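Local coordinates for COG1633: Uncharacterized conserved protein (PDB 2OH3) that is of unknown function but, as a rubrerythrin relative of the ferritin clan, binds a zinc ion within a four-helix bundle, at residues 12-17 / 56-61; 22-27 / 44-49. One frame throughout, in Å; residues are numbered along the deposited sequence.

Interaction 1: 12-17 / 56-61; sequences HAIALE and EIKQRS. With IMD (imidazole), chain C.
The antiparallel pairing of helix 6-33 with helix 37-61, one side of a four-helix bundle, is seen here where Ala13, Ile14 and Glu17 receive Ile57. The local axes approach to 9.5 Å at 151°. The two isoleucines bury most of the contact, Ile57 splitting its branches between Ala13 and Ile14: Ile57 CD1 reaches Ala13 CB at 3.7 Å, while Ile57 CG2, anti to the backbone N, presses on Ile14 CG1 at 3.3 Å, tighter than ordinary van der Waals contact. The pair slide past each other in opposite directions. One turn on from Ala13, Glu17 crosses Ile57 at about a right angle, its CG 3.9 Å from Ile57 CD1. A bend at chi2 (-58°) turns Glu17 CD aside. Glu17 OE1 accepts a nearly straight 2.7 Å hydrogen bond from N3 of an imidazole, probably from the crystallisation liquor; OE2 pairs with His53 ND1. An alanine here would probably leave His53 without its carboxylate partner and open a gap beside Ile57 CD1. The Glu17 side chain is about 6 Å from the zinc ion and touches the zinc ligand Glu135, so the apolar packing of this helix pair gives way there to the metal site, consistent with the four-helix bundle of the rubrerythrin group.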
ATOM      1  N   HIS A  12       4.542   7.402  13.361  1.00 38.44           N
ATOM      2  CA  HIS A  12       3.256   7.297  12.700  1.00 38.72           C
ATOM      3  C   HIS A  12       2.965   8.555  11.878  1.00 38.52           C
ATOM      4  O   HIS A  12       2.667   8.509  10.683  1.00 39.04           O
ATOM      5  CB  HIS A  12       2.135   7.050  13.701  1.00 38.61           C
ATOM      6  CG  HIS A  12       1.888   5.607  13.989  1.00 40.67           C
ATOM      7  ND1 HIS A  12       2.634   4.884  14.907  1.00 43.61           N
ATOM      8  CD2 HIS A  12       0.952   4.750  13.511  1.00 42.08           C
ATOM      9  CE1 HIS A  12       2.178   3.646  14.967  1.00 42.68           C
ATOM     10  NE2 HIS A  12       1.163   3.537  14.129  1.00 42.53           N
ATOM     11  N   ALA A  13       3.084   9.701  12.505  1.00 38.85           N
ATOM     12  CA  ALA A  13       2.818  10.941  11.823  1.00 37.77           C
ATOM     13  C   ALA A  13       3.657  11.139  10.560  1.00 38.58           C
ATOM     14  O   ALA A  13       3.122  11.553   9.527  1.00 38.70           O
ATOM     15  CB  ALA A  13       2.980  12.110  12.800  1.00 38.66           C
ATOM     16  N   ILE A  14       4.960  10.852  10.608  1.00 38.15           N
ATOM     17  CA  ILE A  14       5.811  10.999   9.439  1.00 39.01           C
ATOM     18  C   ILE A  14       5.360  10.049   8.327  1.00 38.48           C
ATOM     19  O   ILE A  14       5.338  10.390   7.145  1.00 38.47           O
ATOM     20  CB  ILE A  14       7.288  10.695   9.753  1.00 39.28           C
ATOM     21  CG1 ILE A  14       7.858  11.796  10.610  1.00 41.91           C
ATOM     22  CG2 ILE A  14       8.111  10.647   8.485  1.00 43.04           C
ATOM     23  CD1 ILE A  14       9.264  11.496  11.127  1.00 43.65           C
ATOM     24  N   ALA A  15       5.058   8.833   8.711  1.00 38.28           N
ATOM     25  CA  ALA A  15       4.717   7.828   7.734  1.00 38.88           C
ATOM     26  C   ALA A  15       3.405   8.185   7.085  1.00 38.80           C
ATOM     27  O   ALA A  15       3.255   8.007   5.876  1.00 38.35           O
ATOM     28  CB  ALA A  15       4.689   6.454   8.371  1.00 39.21           C
ATOM     29  N   LEU A  16       2.460   8.673   7.877  1.00 39.92           N
ATOM     30  CA  LEU A  16       1.139   9.069   7.371  1.00 41.33           C
ATOM     31  C   LEU A  16       1.259  10.183   6.358  1.00 41.90           C
ATOM     32  O   LEU A  16       0.561  10.178   5.354  1.00 41.18           O
ATOM     33  CB  LEU A  16       0.173   9.500   8.491  1.00 41.98           C
ATOM     34  CG  LEU A  16      -0.408   8.362   9.364  1.00 45.14           C
ATOM     35  CD1 LEU A  16      -1.109   8.870  10.647  1.00 44.50           C
ATOM     36  CD2 LEU A  16      -1.358   7.431   8.578  1.00 47.47           C
ATOM     37  N   GLU A  17       2.164  11.125   6.617  1.00 42.60           N
ATOM     38  CA  GLU A  17       2.422  12.260   5.736  1.00 42.64           C
ATOM     39  C   GLU A  17       3.228  11.926   4.491  1.00 43.03           C
ATOM     40  O   GLU A  17       2.914  12.407   3.414  1.00 43.68           O
ATOM     41  CB  GLU A  17       3.149  13.376   6.511  1.00 42.79           C
ATOM     42  CG  GLU A  17       2.234  14.079   7.523  1.00 43.40           C
ATOM     43  CD  GLU A  17       0.998  14.700   6.835  1.00 47.73           C
ATOM     44  OE1 GLU A  17       1.030  14.771   5.580  1.00 47.61           O
ATOM     45  OE2 GLU A  17       0.002  15.071   7.512  1.00 48.61           O
ATOM     46  N   GLU A  56       7.705  19.598   9.362  1.00 40.25           N
ATOM     47  CA  GLU A  56       7.553  19.953  10.772  0.50 41.14           C
ATOM     48  C   GLU A  56       7.760  18.738  11.666  1.00 40.21           C
ATOM     49  O   GLU A  56       8.487  18.813  12.656  1.00 40.88           O
ATOM     50  CB  GLU A  56       6.174  20.584  11.043  0.50 41.31           C
ATOM     51  CG  GLU A  56       6.197  22.111  11.155  0.50 43.51           C
ATOM     52  CD  GLU A  56       4.851  22.685  11.575  0.50 43.62           C
ATOM     53  OE1 GLU A  56       4.396  22.361  12.692  0.50 48.79           O
ATOM     54  OE2 GLU A  56       4.241  23.453  10.793  0.50 47.55           O
ATOM     55  N   ILE A  57       7.116  17.625  11.315  1.00 39.33           N
ATOM     56  CA  ILE A  57       7.223  16.394  12.082  1.00 39.86           C
ATOM     57  C   ILE A  57       8.660  15.866  12.043  1.00 39.08           C
ATOM     58  O   ILE A  57       9.166  15.381  13.050  1.00 38.95           O
ATOM     59  CB  ILE A  57       6.190  15.339  11.606  1.00 40.88           C
ATOM     60  CG1 ILE A  57       4.794  15.890  11.785  1.00 41.39           C
ATOM     61  CG2 ILE A  57       6.308  14.062  12.409  1.00 41.60           C
ATOM     62  CD1 ILE A  57       3.774  15.213  10.933  1.00 45.16           C
ATOM     63  N   LYS A  58       9.328  16.006  10.901  1.00 37.69           N
ATOM     64  CA  LYS A  58      10.722  15.578  10.761  1.00 37.68           C
ATOM     65  C   LYS A  58      11.677  16.366  11.669  1.00 36.20           C
ATOM     66  O   LYS A  58      12.621  15.790  12.241  1.00 35.82           O
ATOM     67  CB  LYS A  58      11.169  15.675   9.307  1.00 37.35           C
ATOM     68  CG  LYS A  58      10.606  14.503   8.470  1.00 39.41           C
ATOM     69  CD  LYS A  58      10.751  14.720   6.944  1.00 40.34           C
ATOM     70  CE  LYS A  58      10.051  13.602   6.143  1.00 42.24           C
ATOM     71  NZ  LYS A  58      10.300  13.770   4.678  1.00 45.47           N
ATOM     72  N   GLN A  59      11.432  17.671  11.795  1.00 35.10           N
ATOM     73  CA  GLN A  59      12.205  18.491  12.717  0.50 35.26           C
ATOM     74  C   GLN A  59      12.009  17.976  14.149  1.00 34.59           C
ATOM     75  O   GLN A  59      12.971  17.769  14.860  1.00 33.81           O
ATOM     76  CB  GLN A  59      11.875  19.979  12.564  0.50 35.16           C
ATOM     77  CG  GLN A  59      12.763  20.682  11.526  0.50 38.42           C
ATOM     78  CD  GLN A  59      14.162  21.001  12.048  0.50 41.03           C
ATOM     79  OE1 GLN A  59      15.165  20.504  11.521  0.50 45.37           O
ATOM     80  NE2 GLN A  59      14.239  21.829  13.091  0.50 43.06           N
ATOM     81  N   ARG A  60      10.777  17.705  14.548  1.00 34.39           N
ATOM     82  CA  ARG A  60      10.521  17.148  15.891  1.00 34.77           C
ATOM     83  C   ARG A  60      11.264  15.818  16.154  1.00 35.99           C
ATOM     84  O   ARG A  60      11.810  15.563  17.255  1.00 35.77           O
ATOM     85  CB  ARG A  60       9.007  16.931  16.093  1.00 34.91           C
ATOM     86  CG  ARG A  60       8.189  18.181  16.035  1.00 32.71           C
ATOM     87  CD  ARG A  60       6.706  17.880  16.340  1.00 35.69           C
ATOM     88  NE  ARG A  60       5.919  19.106  16.188  1.00 34.23           N
ATOM     89  CZ  ARG A  60       5.873  20.092  17.070  1.00 37.17           C
ATOM     90  NH1 ARG A  60       6.535  20.013  18.221  1.00 37.02           N
ATOM     91  NH2 ARG A  60       5.151  21.169  16.813  1.00 37.78           N
ATOM     92  N   SER A  61      11.325  14.992  15.114  1.00 36.14           N
ATOM     93  CA  SER A  61      11.747  13.612  15.268  0.50 35.84           C
ATOM     94  C   SER A  61      13.246  13.452  15.304  1.00 35.79           C
ATOM     95  O   SER A  61      13.722  12.370  15.649  1.00 35.40           O
ATOM     96  CB  SER A  61      11.169  12.747  14.155  0.50 36.16           C
ATOM     97  OG  SER A  61      11.693  13.167  12.918  0.50 36.42           O
TER
HETATM   98  N1  IMD C 301      -3.727  15.529   4.753  1.00 30.99           N
HETATM   99  C2  IMD C 301      -2.714  15.283   5.586  1.00 30.37           C
HETATM  100  N3  IMD C 301      -1.550  15.346   4.838  1.00 31.56           N
HETATM  101  C4  IMD C 301      -1.859  15.623   3.574  1.00 29.30           C
HETATM  102  C5  IMD C 301      -3.220  15.749   3.515  1.00 28.69           C

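Interaction 2: 22-27 / 44-49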
ATOM      1  N   GLU A  22       2.569  11.131  -1.460  1.00 37.94           N
ATOM      2  CA  GLU A  22       2.624  10.260  -2.618  1.00 38.75           C
ATOM      3  C   GLU A  22       1.269   9.973  -3.214  1.00 37.32           C
ATOM      4  O   GLU A  22       1.131   9.918  -4.425  1.00 37.39           O
ATOM      5  CB  GLU A  22       3.211   8.890  -2.258  1.00 40.41           C
ATOM      6  CG  GLU A  22       4.686   8.896  -2.055  1.00 44.91           C
ATOM      7  CD  GLU A  22       5.180   7.575  -1.485  1.00 52.23           C
ATOM      8  OE1 GLU A  22       4.500   6.522  -1.724  1.00 54.29           O
ATOM      9  OE2 GLU A  22       6.261   7.619  -0.828  1.00 54.83           O
ATOM     10  N   ARG A  23       0.288   9.717  -2.370  1.00 35.98           N
ATOM     11  CA  ARG A  23      -1.038   9.318  -2.856  1.00 36.33           C
ATOM     12  C   ARG A  23      -1.780  10.477  -3.530  1.00 36.10           C
ATOM     13  O   ARG A  23      -2.488  10.293  -4.524  1.00 35.71           O
ATOM     14  CB  ARG A  23      -1.901   8.812  -1.725  1.00 37.41           C
ATOM     15  CG  ARG A  23      -1.442   7.512  -1.025  1.00 39.73           C
ATOM     16  CD  ARG A  23      -1.644   6.265  -1.823  1.00 41.30           C
ATOM     17  NE  ARG A  23      -0.769   6.189  -2.979  1.00 42.30           N
ATOM     18  CZ  ARG A  23       0.557   6.104  -2.969  1.00 45.34           C
ATOM     19  NH1 ARG A  23       1.261   6.046  -1.857  1.00 47.75           N
ATOM     20  NH2 ARG A  23       1.204   6.057  -4.119  1.00 49.49           N
ATOM     21  N   TYR A  24      -1.687  11.642  -2.910  1.00 35.95           N
ATOM     22  CA  TYR A  24      -2.198  12.888  -3.510  1.00 35.75           C
ATOM     23  C   TYR A  24      -1.526  13.342  -4.797  1.00 35.32           C
ATOM     24  O   TYR A  24      -2.219  13.822  -5.665  1.00 35.12           O
ATOM     25  CB  TYR A  24      -2.189  14.001  -2.490  1.00 36.10           C
ATOM     26  CG  TYR A  24      -3.364  13.954  -1.531  1.00 34.35           C
ATOM     27  CD1 TYR A  24      -4.659  14.071  -2.006  1.00 36.18           C
ATOM     28  CD2 TYR A  24      -3.175  13.863  -0.166  1.00 32.94           C
ATOM     29  CE1 TYR A  24      -5.745  14.034  -1.160  1.00 37.91           C
ATOM     30  CE2 TYR A  24      -4.252  13.891   0.708  1.00 37.79           C
ATOM     31  CZ  TYR A  24      -5.544  13.933   0.185  1.00 38.00           C
ATOM     32  OH  TYR A  24      -6.652  13.950   0.981  1.00 38.04           O
ATOM     33  N   VAL A  25      -0.192  13.234  -4.930  1.00 35.20           N
ATOM     34  CA  VAL A  25       0.450  13.534  -6.193  1.00 35.44           C
ATOM     35  C   VAL A  25      -0.115  12.649  -7.272  1.00 35.51           C
ATOM     36  O   VAL A  25      -0.446  13.097  -8.366  1.00 35.97           O
ATOM     37  CB  VAL A  25       1.962  13.372  -6.121  1.00 35.39           C
ATOM     38  CG1 VAL A  25       2.578  13.383  -7.504  1.00 37.24           C
ATOM     39  CG2 VAL A  25       2.567  14.507  -5.279  1.00 37.85           C
ATOM     40  N   GLU A  26      -0.256  11.376  -6.944  1.00 34.93           N
ATOM     41  CA  GLU A  26      -0.800  10.357  -7.834  1.00 35.22           C
ATOM     42  C   GLU A  26      -2.224  10.692  -8.277  1.00 35.08           C
ATOM     43  O   GLU A  26      -2.530  10.672  -9.466  1.00 32.25           O
ATOM     44  CB  GLU A  26      -0.675   9.016  -7.089  1.00 36.36           C
ATOM     45  CG  GLU A  26      -1.106   7.824  -7.762  1.00 41.32           C
ATOM     46  CD  GLU A  26      -0.679   6.572  -6.961  1.00 46.89           C
ATOM     47  OE1 GLU A  26      -1.357   6.252  -5.962  1.00 46.34           O
ATOM     48  OE2 GLU A  26       0.346   5.934  -7.319  1.00 51.15           O
ATOM     49  N   LEU A  27      -3.076  11.052  -7.327  1.00 34.11           N
ATOM     50  CA  LEU A  27      -4.429  11.466  -7.657  1.00 35.82           C
ATOM     51  C   LEU A  27      -4.464  12.780  -8.462  1.00 35.42           C
ATOM     52  O   LEU A  27      -5.265  12.900  -9.397  1.00 35.95           O
ATOM     53  CB  LEU A  27      -5.310  11.592  -6.389  1.00 35.18           C
ATOM     54  CG  LEU A  27      -5.630  10.349  -5.548  1.00 36.76           C
ATOM     55  CD1 LEU A  27      -6.302  10.801  -4.274  1.00 35.83           C
ATOM     56  CD2 LEU A  27      -6.504   9.355  -6.292  1.00 38.61           C
ATOM     57  N   ARG A  44      -3.273  18.806  -5.412  1.00 33.73           N
ATOM     58  CA  ARG A  44      -1.960  19.440  -5.297  1.00 34.55           C
ATOM     59  C   ARG A  44      -1.827  20.171  -3.962  1.00 35.26           C
ATOM     60  O   ARG A  44      -0.768  20.141  -3.334  1.00 36.53           O
ATOM     61  CB  ARG A  44      -1.670  20.384  -6.449  1.00 34.38           C
ATOM     62  CG  ARG A  44      -1.637  19.724  -7.752  1.00 34.71           C
ATOM     63  CD  ARG A  44      -0.370  18.943  -8.022  1.00 37.40           C
ATOM     64  NE  ARG A  44      -0.502  18.465  -9.387  1.00 38.73           N
ATOM     65  CZ  ARG A  44      -0.012  17.336  -9.876  1.00 39.70           C
ATOM     66  NH1 ARG A  44       0.739  16.517  -9.119  1.00 39.01           N
ATOM     67  NH2 ARG A  44      -0.290  17.048 -11.154  1.00 38.12           N
ATOM     68  N   ASP A  45      -2.905  20.808  -3.523  1.00 36.41           N
ATOM     69  CA  ASP A  45      -2.919  21.593  -2.296  1.00 37.52           C
ATOM     70  C   ASP A  45      -2.635  20.664  -1.120  1.00 37.93           C
ATOM     71  O   ASP A  45      -1.785  20.934  -0.255  1.00 37.73           O
ATOM     72  CB  ASP A  45      -4.279  22.270  -2.179  1.00 38.51           C
ATOM     73  CG  ASP A  45      -4.386  23.252  -1.012  1.00 43.25           C
ATOM     74  OD1 ASP A  45      -3.459  24.060  -0.761  1.00 43.06           O
ATOM     75  OD2 ASP A  45      -5.457  23.224  -0.357  1.00 48.31           O
HETATM   76  N   MSE A  46      -3.318  19.537  -1.131  1.00 37.20           N
HETATM   77  CA  MSE A  46      -3.170  18.526  -0.093  1.00 38.15           C
HETATM   78  C   MSE A  46      -1.763  17.928  -0.068  1.00 36.75           C
HETATM   79  O   MSE A  46      -1.223  17.696   1.012  1.00 37.49           O
HETATM   80  CB  MSE A  46      -4.211  17.415  -0.276  1.00 37.08           C
HETATM   81  CG  MSE A  46      -5.729  17.738  -0.010  1.00 39.91           C
HETATM   82 SE   MSE A  46      -6.094  18.314   1.858  0.75 43.59          SE
HETATM   83  CE  MSE A  46      -5.382  17.204   2.656  1.00 50.34           C
ATOM     84  N   ALA A  47      -1.194  17.656  -1.239  1.00 35.82           N
ATOM     85  CA  ALA A  47       0.137  17.084  -1.334  1.00 36.48           C
ATOM     86  C   ALA A  47       1.129  18.105  -0.767  1.00 37.25           C
ATOM     87  O   ALA A  47       2.128  17.735  -0.168  1.00 35.79           O
ATOM     88  CB  ALA A  47       0.500  16.768  -2.778  1.00 36.43           C
ATOM     89  N   ARG A  48       0.852  19.373  -1.003  1.00 36.14           N
ATOM     90  CA  ARG A  48       1.736  20.425  -0.503  1.00 37.12           C
ATOM     91  C   ARG A  48       1.643  20.560   0.998  1.00 38.39           C
ATOM     92  O   ARG A  48       2.650  20.770   1.649  1.00 39.69           O
ATOM     93  CB  ARG A  48       1.440  21.757  -1.194  1.00 36.39           C
ATOM     94  CG  ARG A  48       2.294  22.913  -0.685  1.00 38.03           C
ATOM     95  CD  ARG A  48       3.721  22.700  -1.021  1.00 40.49           C
ATOM     96  NE  ARG A  48       4.528  23.812  -0.526  1.00 43.57           N
ATOM     97  CZ  ARG A  48       5.814  23.720  -0.197  1.00 46.70           C
ATOM     98  NH1 ARG A  48       6.471  22.556  -0.301  1.00 49.48           N
ATOM     99  NH2 ARG A  48       6.450  24.804   0.253  1.00 45.72           N
ATOM    100  N   PHE A  49       0.434  20.451   1.554  1.00 40.33           N
ATOM    101  CA  PHE A  49       0.259  20.450   2.991  1.00 41.68           C
ATOM    102  C   PHE A  49       1.082  19.281   3.578  1.00 43.01           C
ATOM    103  O   PHE A  49       1.762  19.450   4.619  1.00 41.38           O
ATOM    104  CB  PHE A  49      -1.236  20.324   3.377  1.00 42.94           C
ATOM    105  CG  PHE A  49      -1.451  20.048   4.846  1.00 44.13           C
ATOM    106  CD1 PHE A  49      -1.344  18.758   5.349  1.00 45.99           C
ATOM    107  CD2 PHE A  49      -1.718  21.073   5.724  1.00 45.78           C
ATOM    108  CE1 PHE A  49      -1.528  18.489   6.725  1.00 46.16           C
ATOM    109  CE2 PHE A  49      -1.882  20.815   7.109  1.00 46.45           C
ATOM    110  CZ  PHE A  49      -1.792  19.521   7.595  1.00 45.35           C
TER
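Tyr24 and Met46, the latter a selenomethionine, meet face on: Met46 CB sits over the centre of the phenol ring, 3.5 Å from its centroid and only 3° off the normal, a CH-pi contact. Tyr24 CG, anti to its carbonyl carbon (chi1 -80°), starts the ring out beneath Met46 CB. Beyond CB the Met46 chain crosses the ring obliquely; its bend at chi2 (-61°) places SE, and the one at chi3 brings Met46 CE to 3.9 Å from Tyr24 OH. The selenium, 5.3 Å from the Tyr24 ring centroid, completes a Met-aromatic pair. At the root of the ring, Ala47 CB fits against Tyr24 CB at 3.9 Å and also meets Val25 CG2 at 4.0 Å. Arg44 starts out away from the other helix, but its bent chain brings NH1 to 4.0 Å from Val25 CG1, which lies at the guanidinium edge, and NH2 forms a salt bridge with Asp29. Arg23 links Glu22 and Glu26, and Glu26 OE1 is hydrogen-bonded to Ser71 OG of the second subunit. Tyr24, its OH hydrogen-bonded to the zinc ligand Glu105, is a second-shell residue of a carboxylate-lined metal site, as in four-helix bundles of the rubrerythrin and ferritin group.

From the N terminus, helix 6-33 contributes residues 12-17 and then 22-27 before the chain turns and returns along helix 37-61. Interaction 2 closes first, when 44-49 comes back against 22-27 across 16 intervening residues. Interaction 1 closes later, at 56-61, around a span of 38 residues, so interaction 2 is nested inside its loop, as successive rungs of one antiparallel hairpin must be. Their centres lie about 16 Å apart, yet they touch: Glu17 OE2 of interaction 1 packs against Phe49 CE1 of interaction 2 at 3.8 Å. Together the two contacts hold the first helix pair together on the two sides of that junction, near Glu135 and His138 of the zinc site.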